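PDB 5LJL: flavodoxin from Streptococcus pneumoniae serotype 4, which binds FMN and probably serves as a low-potential electron donor to redox enzymes. Local coordinates for residues 76-87 / 107-118. Residues are numbered along the deposited sequence; the frame is centred on the assembly and turned at random.
Sequences LADLNLNGKIYG and DRVFVSTGAEKG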
loop_
_atom_site.group_PDB
_atom_site.type_symbol
_atom_site.label_atom_id
_atom_site.label_comp_id
_atom_site.label_asym_id
_atom_site.label_seq_id
_atom_site.Cartn_x
_atom_site.Cartn_y
_atom_site.Cartn_z
ATOM N N LEU A 76 10.076 -3.566 8.069
ATOM C CA LEU A 76 10.249 -2.595 7.001
ATOM C C LEU A 76 11.130 -1.374 7.433
ATOM O O LEU A 76 12.023 -0.939 6.660
ATOM C CB LEU A 76 8.875 -2.135 6.497
ATOM C CG LEU A 76 8.843 -1.038 5.465
ATOM C CD1 LEU A 76 9.547 -1.418 4.172
ATOM C CD2 LEU A 76 7.400 -0.621 5.180
ATOM N N ALA A 77 10.925 -0.912 8.687
ATOM C CA ALA A 77 11.645 0.286 9.171
ATOM C C ALA A 77 13.166 -0.019 9.221
ATOM O O ALA A 77 14.005 0.873 9.223
ATOM C CB ALA A 77 11.147 0.657 10.564
ATOM N N ASP A 78 13.513 -1.264 9.321
ATOM C CA ASP A 78 14.951 -1.606 9.398
ATOM C C ASP A 78 15.578 -1.839 8.051
ATOM O O ASP A 78 16.750 -2.200 8.013
ATOM C CB ASP A 78 15.156 -2.872 10.264
ATOM C CG ASP A 78 16.587 -2.991 10.843
ATOM O OD1 ASP A 78 17.309 -1.976 11.097
ATOM O OD2 ASP A 78 16.946 -4.160 11.069
ATOM N N LEU A 79 14.833 -1.703 6.936
ATOM C CA LEU A 79 15.389 -2.005 5.573
ATOM C C LEU A 79 15.940 -0.766 4.888
ATOM O O LEU A 79 15.520 0.342 5.209
ATOM C CB LEU A 79 14.284 -2.529 4.638
ATOM C CG LEU A 79 13.617 -3.848 5.014
ATOM C CD1 LEU A 79 12.573 -4.273 3.957
ATOM C CD2 LEU A 79 14.672 -4.943 5.204
ATOM N N ASN A 80 16.877 -0.949 3.941
ATOM C CA ASN A 80 17.275 0.143 3.032
ATOM C C ASN A 80 16.718 -0.201 1.663
ATOM O O ASN A 80 16.990 -1.266 1.097
ATOM C CB ASN A 80 18.797 0.393 3.002
ATOM C CG ASN A 80 19.296 0.989 4.325
ATOM O OD1 ASN A 80 18.944 2.145 4.692
ATOM N ND2 ASN A 80 20.071 0.208 5.075
ATOM N N LEU A 81 15.798 0.638 1.202
ATOM C CA LEU A 81 15.113 0.505 -0.036
ATOM C C LEU A 81 15.433 1.647 -1.008
ATOM O O LEU A 81 14.608 2.030 -1.851
ATOM C CB LEU A 81 13.577 0.423 0.192
ATOM C CG LEU A 81 13.065 -0.748 1.058
ATOM C CD1 LEU A 81 11.554 -0.688 1.211
ATOM C CD2 LEU A 81 13.429 -2.003 0.435
ATOM N N ASN A 82 16.670 2.137 -0.980
ATOM C CA ASN A 82 17.101 3.012 -2.088
ATOM C C ASN A 82 16.916 2.397 -3.479
ATOM O O ASN A 82 17.182 1.195 -3.742
ATOM C CB ASN A 82 18.550 3.492 -1.881
ATOM C CG ASN A 82 18.707 4.311 -0.607
ATOM O OD1 ASN A 82 18.686 5.540 -0.656
ATOM N ND2 ASN A 82 18.763 3.652 0.548
ATOM N N GLY A 83 16.383 3.209 -4.384
ATOM C CA GLY A 83 16.094 2.741 -5.740
ATOM C C GLY A 83 14.743 2.096 -5.946
ATOM O O GLY A 83 14.454 1.643 -7.054
ATOM N N LYS A 84 13.913 2.026 -4.896
ATOM C CA LYS A 84 12.577 1.477 -5.062
ATOM C C LYS A 84 11.576 2.655 -5.085
ATOM O O LYS A 84 11.808 3.652 -4.439
ATOM C CB LYS A 84 12.197 0.544 -3.904
ATOM C CG LYS A 84 13.215 -0.552 -3.493
ATOM C CD LYS A 84 13.412 -1.553 -4.558
ATOM C CE LYS A 84 14.382 -2.671 -4.172
ATOM N NZ LYS A 84 14.799 -3.429 -5.376
ATOM N N ILE A 85 10.490 2.483 -5.810
ATOM C CA ILE A 85 9.339 3.407 -5.867
ATOM C C ILE A 85 8.282 2.822 -4.908
ATOM O O ILE A 85 8.035 1.572 -4.935
ATOM C CB ILE A 85 8.742 3.473 -7.293
ATOM C CG1 ILE A 85 9.781 3.823 -8.369
ATOM C CG2 ILE A 85 7.512 4.434 -7.403
ATOM C CD1 ILE A 85 10.771 4.821 -7.959
ATOM N N TYR A 86 7.622 3.671 -4.102
ATOM C CA TYR A 86 6.565 3.133 -3.255
ATOM C C TYR A 86 5.264 3.947 -3.404
ATOM O O TYR A 86 5.266 5.075 -3.855
ATOM C CB TYR A 86 6.982 3.110 -1.769
ATOM C CG TYR A 86 6.959 4.461 -1.061
ATOM C CD1 TYR A 86 5.819 4.916 -0.399
ATOM C CD2 TYR A 86 8.114 5.224 -0.964
ATOM C CE1 TYR A 86 5.813 6.156 0.269
ATOM C CE2 TYR A 86 8.133 6.454 -0.293
ATOM C CZ TYR A 86 6.998 6.899 0.357
ATOM O OH TYR A 86 7.015 8.129 0.982
ATOM N N GLY A 87 4.205 3.356 -2.905
ATOM C CA GLY A 87 2.971 4.062 -2.643
ATOM C C GLY A 87 2.195 3.405 -1.532
ATOM O O GLY A 87 2.441 2.220 -1.176
ATOM N N ASP A 107 3.465 5.759 5.011
ATOM C CA ASP A 107 4.159 6.725 4.123
ATOM C C ASP A 107 5.496 7.121 4.782
ATOM O O ASP A 107 6.567 7.082 4.143
ATOM C CB ASP A 107 3.234 7.911 3.857
ATOM C CG ASP A 107 3.816 8.923 2.916
ATOM O OD1 ASP A 107 4.867 8.740 2.326
ATOM O OD2 ASP A 107 3.121 9.920 2.733
ATOM N N ARG A 108 5.464 7.475 6.073
ATOM C CA ARG A 108 6.673 7.929 6.777
ATOM C C ARG A 108 7.721 6.861 6.927
ATOM O O ARG A 108 8.914 7.130 6.732
ATOM C CB ARG A 108 6.297 8.540 8.139
ATOM C CG ARG A 108 5.490 9.806 8.012
ATOM C CD ARG A 108 6.337 11.056 7.707
ATOM N NE ARG A 108 5.556 12.307 7.979
ATOM C CZ ARG A 108 6.021 13.473 8.480
ATOM N NH1 ARG A 108 7.306 13.649 8.805
ATOM N NH2 ARG A 108 5.171 14.484 8.678
ATOM N N VAL A 109 7.321 5.642 7.261
ATOM C CA VAL A 109 8.267 4.563 7.353
ATOM C C VAL A 109 8.944 4.271 6.021
ATOM O O VAL A 109 10.188 4.035 5.972
ATOM C CB VAL A 109 7.710 3.317 8.111
ATOM C CG1 VAL A 109 6.867 2.469 7.223
ATOM C CG2 VAL A 109 8.879 2.474 8.624
ATOM N N PHE A 110 8.182 4.312 4.910
ATOM C CA PHE A 110 8.802 4.185 3.599
ATOM C C PHE A 110 9.848 5.318 3.286
ATOM O O PHE A 110 10.971 5.010 2.791
ATOM C CB PHE A 110 7.767 4.129 2.493
ATOM C CG PHE A 110 7.261 2.737 2.192
ATOM C CD1 PHE A 110 8.108 1.760 1.684
ATOM C CD2 PHE A 110 5.896 2.488 2.253
ATOM C CE1 PHE A 110 7.612 0.525 1.324
ATOM C CE2 PHE A 110 5.370 1.256 1.816
ATOM C CZ PHE A 110 6.242 0.266 1.381
ATOM N N VAL A 111 9.510 6.530 3.650
ATOM C CA VAL A 111 10.439 7.685 3.468
ATOM C C VAL A 111 11.764 7.315 4.200
ATOM O O VAL A 111 12.873 7.500 3.629
ATOM C CB VAL A 111 9.939 8.970 4.065
ATOM C CG1 VAL A 111 11.084 9.993 4.049
ATOM C CG2 VAL A 111 8.770 9.541 3.303
ATOM N N SER A 112 11.612 6.788 5.411
ATOM C CA SER A 112 12.803 6.479 6.263
ATOM C C SER A 112 13.744 5.439 5.660
ATOM O O SER A 112 14.922 5.468 5.985
ATOM C CB SER A 112 12.390 6.146 7.698
ATOM O OG SER A 112 11.967 4.790 7.914
ATOM N N THR A 113 13.259 4.537 4.800
ATOM C CA THR A 113 14.038 3.505 4.150
ATOM C C THR A 113 14.859 4.000 2.950
ATOM O O THR A 113 15.732 3.270 2.462
ATOM C CB THR A 113 13.172 2.369 3.596
ATOM O OG1 THR A 113 12.384 2.800 2.448
ATOM C CG2 THR A 113 12.298 1.722 4.672
ATOM N N GLY A 114 14.622 5.218 2.501
ATOM C CA GLY A 114 15.200 5.696 1.302
ATOM C C GLY A 114 14.467 5.500 0.025
ATOM O O GLY A 114 14.893 6.016 -0.988
ATOM N N ALA A 115 13.348 4.738 0.025
ATOM C CA ALA A 115 12.495 4.629 -1.168
ATOM C C ALA A 115 11.855 5.956 -1.530
ATOM O O ALA A 115 11.706 6.865 -0.667
ATOM C CB ALA A 115 11.394 3.559 -0.939
ATOM N N GLU A 116 11.473 6.083 -2.803
ATOM C CA GLU A 116 10.815 7.314 -3.287
ATOM C C GLU A 116 9.323 7.133 -3.510
ATOM O O GLU A 116 8.928 6.206 -4.239
ATOM C CB GLU A 116 11.495 7.785 -4.589
ATOM C CG GLU A 116 12.916 8.268 -4.464
ATOM C CD GLU A 116 13.494 8.665 -5.833
ATOM O OE1 GLU A 116 14.025 9.806 -5.896
ATOM O OE2 GLU A 116 13.518 7.830 -6.791
ATOM N N LYS A 117 8.505 8.092 -3.010
ATOM C CA LYS A 117 7.039 8.092 -3.191
ATOM C C LYS A 117 6.718 8.350 -4.687
ATOM O O LYS A 117 7.065 9.411 -5.217
ATOM C CB LYS A 117 6.374 9.171 -2.332
ATOM C CG LYS A 117 4.861 9.233 -2.538
ATOM C CD LYS A 117 4.268 10.478 -1.854
ATOM C CE LYS A 117 4.238 10.293 -0.378
ATOM N NZ LYS A 117 3.247 11.170 0.324
ATOM N N GLY A 118 6.063 7.419 -5.365
ATOM C CA GLY A 118 5.747 7.595 -6.777
ATOM C C GLY A 118 4.436 8.319 -7.076
ATOM O O GLY A 118 4.196 8.661 -8.238
HETATM O O HOH W 1 13.252 3.542 9.808
HETATM O O HOH W 2 15.320 5.715 -3.681
HETATM O O HOH W 3 13.664 5.108 -6.171
HETATM O O HOH W 4 9.279 9.704 -0.515
#
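Tyr86 lays its ring over the CB of Phe110, which sits 3.3 Å from the ring centroid and almost on the normal. Both belong to the beta-alpha-beta unit of the flavodoxin fold formed by strand 85-92, helix 101-113 and edge strand 116-125; helix residues 107-113 run nearly antiparallel to strand residues 85-87 (168°). The two rings are close to parallel but slid apart, so each covers the other's CB more than its ring. Lys117 CA lies over the opposite face of Tyr86, and Leu76 CD2 covers the far face of Phe110, 4.1 Å from its centroid. CG of Tyr86 sits between its backbone N and carbonyl carbon (chi1 76°), which puts the ring between edge strand and helix, and its OH donates to Asp107 OD1 (2.6 Å). OD2 takes a salt bridge from Lys117 NZ, so one aspartate ties the helix to both strands.

The strands pair in parallel through Glu116 N to Lys84 O, Tyr86 N to Glu116 O and Gly118 N to Tyr86 O. Gly114, with positive phi, closes a Schellman motif after the helix, and just before it Thr113 O accepts from Leu81 N (2.9 Å). Thr113 OG1 turns back to a lone pair of Phe110 O, 2.6 Å away, while receiving Ala115 N in an ST turn.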